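Local coordinates for protein transcriptional regulator, LRP/AsnC family (Neisseria meningitidis, PDB 2P5V) that probably binds specific DNA sequences and regulates transcription through a winged helix-turn-helix domain joined to an Lrp/AsnC-type ligand-binding domain, at residues D12-Q17 with E32-S37; A114-T117 with A121-H124. All coordinates share one frame; numbering follows the deposited sequence.

Contact 1: D12-Q17 with E32-S37; sequences DIKILQ and ERVALS
V34 turns CG1 anti to its backbone N (chi1 -174°) and leaves CG2 beside that N, which places both methyls within reach of CG1 of I15 as a fork that opens onto helix 10-21. CG1 of I15 fills the mouth of the fork. It lies beside the backbone N of I15 (chi1 -74°) and sits 3.7 Å from V34 CG2 and equally near V34 CG1. The two side chains cross at about a right angle, and the methylene of one branched residue settles between the two branches of the other. K14, the next residue back along the helix, brings its aliphatic part over the same fork: its CG comes 4.0 Å from V34 CG1 as the two side chains slide past each other in opposite directions. Farther out, CE of K14 reaches 3.6 Å from the backbone O of R33. Lysine suits this border, since its CG methylene lies against V34 while the ammonium end stays on the exposed side of the helix.

No hydrogen bond links the segments; mostly van der Waals contact does the joining. Both belong to the winged helix-turn-helix domain of the Lrp/AsnC family. V34 lies where helix 27-33 gives way to the turn leading to helix 38-50, the turn of the helix-turn-helix. The contact thus sets the start of this turn against the first long helix of the domain. Isoleucine and valine fit a buried place where branched side chains can interlock. I15 also packs on L48 of helix 38-50, while L36 reaches C41 and R44 of that helix.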
# COMPACT_ATOMS: atom_id res chain seq x y z
N ASP G 12 -41.47 17.78 16.15
CA ASP G 12 -40.82 18.01 14.86
C ASP G 12 -39.86 16.87 14.51
O ASP G 12 -39.75 16.47 13.34
CB ASP G 12 -40.09 19.36 14.85
CG ASP G 12 -41.04 20.55 14.87
OD1 ASP G 12 -41.88 20.66 13.96
OD2 ASP G 12 -40.93 21.37 15.81
N ILE G 13 -39.17 16.34 15.52
CA ILE G 13 -38.34 15.15 15.34
C ILE G 13 -39.20 13.99 14.87
O ILE G 13 -38.89 13.35 13.86
CB ILE G 13 -37.61 14.72 16.65
CG1 ILE G 13 -36.62 15.80 17.11
CG2 ILE G 13 -36.88 13.39 16.45
CD1 ILE G 13 -35.56 16.16 16.09
N LYS G 14 -40.29 13.73 15.59
CA LYS G 14 -41.23 12.65 15.27
C LYS G 14 -41.71 12.71 13.82
O LYS G 14 -41.75 11.68 13.14
CB LYS G 14 -42.43 12.70 16.22
CG LYS G 14 -43.47 11.59 16.02
CD LYS G 14 -42.91 10.23 16.39
CE LYS G 14 -44.02 9.19 16.52
NZ LYS G 14 -43.64 8.05 17.40
N ILE G 15 -42.07 13.90 13.36
CA ILE G 15 -42.51 14.12 11.97
C ILE G 15 -41.42 13.74 10.95
O ILE G 15 -41.72 13.14 9.92
CB ILE G 15 -42.92 15.60 11.74
CG1 ILE G 15 -44.28 15.88 12.39
CG2 ILE G 15 -43.00 15.91 10.26
CD1 ILE G 15 -44.69 17.34 12.32
N LEU G 16 -40.18 14.12 11.24
CA LEU G 16 -39.06 13.81 10.36
C LEU G 16 -38.76 12.31 10.33
O LEU G 16 -38.46 11.74 9.28
CB LEU G 16 -37.81 14.60 10.76
CG LEU G 16 -37.92 16.11 10.59
CD1 LEU G 16 -36.87 16.81 11.44
CD2 LEU G 16 -37.81 16.53 9.13
N GLN G 17 -38.84 11.66 11.49
CA GLN G 17 -38.65 10.22 11.56
C GLN G 17 -39.72 9.50 10.75
O GLN G 17 -39.42 8.56 10.01
CB GLN G 17 -38.69 9.74 13.01
CG GLN G 17 -37.51 10.22 13.85
CD GLN G 17 -37.69 9.91 15.33
OE1 GLN G 17 -38.75 9.46 15.76
NE2 GLN G 17 -36.65 10.16 16.11
N GLU G 32 -51.91 11.95 11.99
CA GLU G 32 -52.44 10.85 12.81
C GLU G 32 -51.33 10.05 13.51
O GLU G 32 -51.56 9.47 14.57
CB GLU G 32 -53.30 9.92 11.94
CG GLU G 32 -54.16 8.90 12.69
CD GLU G 32 -55.41 9.51 13.33
OE1 GLU G 32 -55.44 10.73 13.57
OE2 GLU G 32 -56.37 8.74 13.60
N ARG G 33 -50.13 10.03 12.93
CA ARG G 33 -49.00 9.30 13.53
C ARG G 33 -48.17 10.16 14.48
O ARG G 33 -47.31 9.65 15.19
CB ARG G 33 -48.08 8.71 12.44
CG ARG G 33 -48.79 8.25 11.18
CD ARG G 33 -48.26 6.92 10.65
NE ARG G 33 -48.88 6.58 9.36
CZ ARG G 33 -50.16 6.22 9.19
NH1 ARG G 33 -51.00 6.12 10.22
NH2 ARG G 33 -50.60 5.94 7.97
N VAL G 34 -48.42 11.47 14.48
CA VAL G 34 -47.68 12.42 15.32
C VAL G 34 -48.58 13.04 16.40
O VAL G 34 -48.15 13.94 17.12
CB VAL G 34 -47.04 13.53 14.44
CG1 VAL G 34 -46.14 14.43 15.28
CG2 VAL G 34 -46.23 12.90 13.31
N ALA G 35 -49.81 12.55 16.51
CA ALA G 35 -50.78 13.06 17.49
C ALA G 35 -50.97 14.58 17.37
O ALA G 35 -50.97 15.29 18.38
CB ALA G 35 -50.37 12.67 18.91
N LEU G 36 -51.12 15.04 16.13
CA LEU G 36 -51.38 16.45 15.83
C LEU G 36 -52.62 16.60 14.95
O LEU G 36 -53.06 15.64 14.31
CB LEU G 36 -50.18 17.08 15.10
CG LEU G 36 -49.32 18.06 15.90
CD1 LEU G 36 -48.09 18.42 15.11
CD2 LEU G 36 -50.12 19.32 16.26
N SER G 37 -53.19 17.80 14.92
CA SER G 37 -54.24 18.14 13.97
C SER G 37 -53.61 18.50 12.62
O SER G 37 -52.46 18.94 12.58
CB SER G 37 -55.11 19.29 14.48
OG SER G 37 -55.94 18.85 15.54

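Contact 2: A114-T117 with A121-H124; sequences AFFT and AFSH
Over one face of the F116 ring lies the edge of F122, with CD1 of F122 3.4 Å from F116 CE2 and displaced toward the rim of the F116 ring. The planes stand at 87° and the centroids are 5.2 Å apart, a T-shaped stack in which F122 supplies the edge and F116 the face. The backbone joins in: CA of F122 stands 4.1 Å from the centroid of the F116 ring, 21° off its normal, giving a CH-pi contact. F122 can offer both atoms because its CG is anti to the backbone N (chi1 179°), which carries the ring along F116 while CA stays above it. A121 O approaches the F116 ring obliquely, 3.9 Å from CD1.

Here strand 110-116 ends and, after a short turn, helix 119-130 begins, covering the antiparallel sheet of the Lrp/AsnC ligand-binding domain, a dimeric alpha-beta barrel relative. Phenylalanine suits both places, as each broad apolar ring fills the buried layer between sheet and helix. At the more open end a small alanine allows close approach: A121 CB is 3.7 Å from OG1 of T117 and 4.4 Å from F116 CB. Beyond the pair, F122 meets F143 edge-to-face and packs on L145 of a third subunit, while F116 also meets the ring of F125, farther along helix 119-130.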
# COMPACT_ATOMS: atom_id res chain seq x y z
N ALA G 114 -21.86 3.41 -7.79
CA ALA G 114 -22.50 3.28 -9.11
C ALA G 114 -23.16 1.93 -9.32
O ALA G 114 -22.76 0.93 -8.71
CB ALA G 114 -21.48 3.53 -10.22
N PHE G 115 -24.15 1.89 -10.20
CA PHE G 115 -24.91 0.68 -10.46
C PHE G 115 -24.86 0.27 -11.91
O PHE G 115 -24.95 1.11 -12.81
CB PHE G 115 -26.36 0.89 -10.05
CG PHE G 115 -26.63 0.56 -8.61
CD1 PHE G 115 -26.92 -0.74 -8.24
CD2 PHE G 115 -26.61 1.55 -7.65
CE1 PHE G 115 -27.20 -1.05 -6.91
CE2 PHE G 115 -26.88 1.24 -6.31
CZ PHE G 115 -27.18 -0.06 -5.96
N PHE G 116 -24.72 -1.04 -12.14
CA PHE G 116 -24.65 -1.61 -13.49
C PHE G 116 -25.37 -2.93 -13.51
O PHE G 116 -25.61 -3.52 -12.46
CB PHE G 116 -23.19 -1.80 -13.91
CG PHE G 116 -22.39 -0.54 -13.86
CD1 PHE G 116 -22.27 0.27 -14.98
CD2 PHE G 116 -21.81 -0.14 -12.67
CE1 PHE G 116 -21.55 1.45 -14.92
CE2 PHE G 116 -21.09 1.04 -12.60
CZ PHE G 116 -20.96 1.84 -13.72
N THR G 117 -25.74 -3.37 -14.71
CA THR G 117 -26.40 -4.66 -14.87
C THR G 117 -25.43 -5.79 -14.59
O THR G 117 -25.77 -6.77 -13.93
CB THR G 117 -26.97 -4.86 -16.28
OG1 THR G 117 -25.92 -4.75 -17.23
CG2 THR G 117 -28.05 -3.83 -16.59
N ALA G 121 -21.13 -4.14 -18.72
CA ALA G 121 -21.57 -2.76 -18.69
C ALA G 121 -20.63 -1.93 -17.81
O ALA G 121 -20.31 -0.79 -18.14
CB ALA G 121 -23.00 -2.67 -18.20
N PHE G 122 -20.16 -2.51 -16.72
CA PHE G 122 -19.20 -1.81 -15.86
C PHE G 122 -17.94 -1.49 -16.67
O PHE G 122 -17.43 -0.36 -16.67
CB PHE G 122 -18.84 -2.61 -14.61
CG PHE G 122 -17.84 -1.92 -13.75
CD1 PHE G 122 -18.23 -0.83 -12.99
CD2 PHE G 122 -16.51 -2.30 -13.74
CE1 PHE G 122 -17.30 -0.15 -12.21
CE2 PHE G 122 -15.59 -1.62 -12.97
CZ PHE G 122 -15.98 -0.55 -12.21
N SER G 123 -17.46 -2.50 -17.37
CA SER G 123 -16.29 -2.39 -18.21
C SER G 123 -16.42 -1.30 -19.28
O SER G 123 -15.48 -0.55 -19.50
CB SER G 123 -16.02 -3.73 -18.85
OG SER G 123 -14.96 -3.59 -19.78
N HIS G 124 -17.57 -1.23 -19.95
CA HIS G 124 -17.79 -0.19 -20.96
C HIS G 124 -17.75 1.20 -20.35
O HIS G 124 -17.13 2.11 -20.90
CB HIS G 124 -19.13 -0.39 -21.68
CG HIS G 124 -19.03 -1.23 -22.91
ND1 HIS G 124 -19.25 -2.59 -22.91
CD2 HIS G 124 -18.72 -0.90 -24.19
CE1 HIS G 124 -19.09 -3.07 -24.13
NE2 HIS G 124 -18.77 -2.06 -24.93

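From the N terminus, the chain runs along helix 10-21, through helix 27-33 and into the turn after it, where contact 1 closes a loop of 14 residues, mostly helical. It then passes through helix 38-50 and strand 54-61 before entering the sheet. Contact 2 forms at the end of strand 110-116, the third strand of that sheet in chain order, and closes a much tighter loop of three residues. The two contacts follow in series, neither nested nor crossed. Their centres lie about 41 Å apart, on opposite sides of the chain's centre: contact 1 sets helix 10-21 against the end of helix 27-33 and the turn after it, whereas contact 2 fastens a helix to the sheet of the ligand-binding domain.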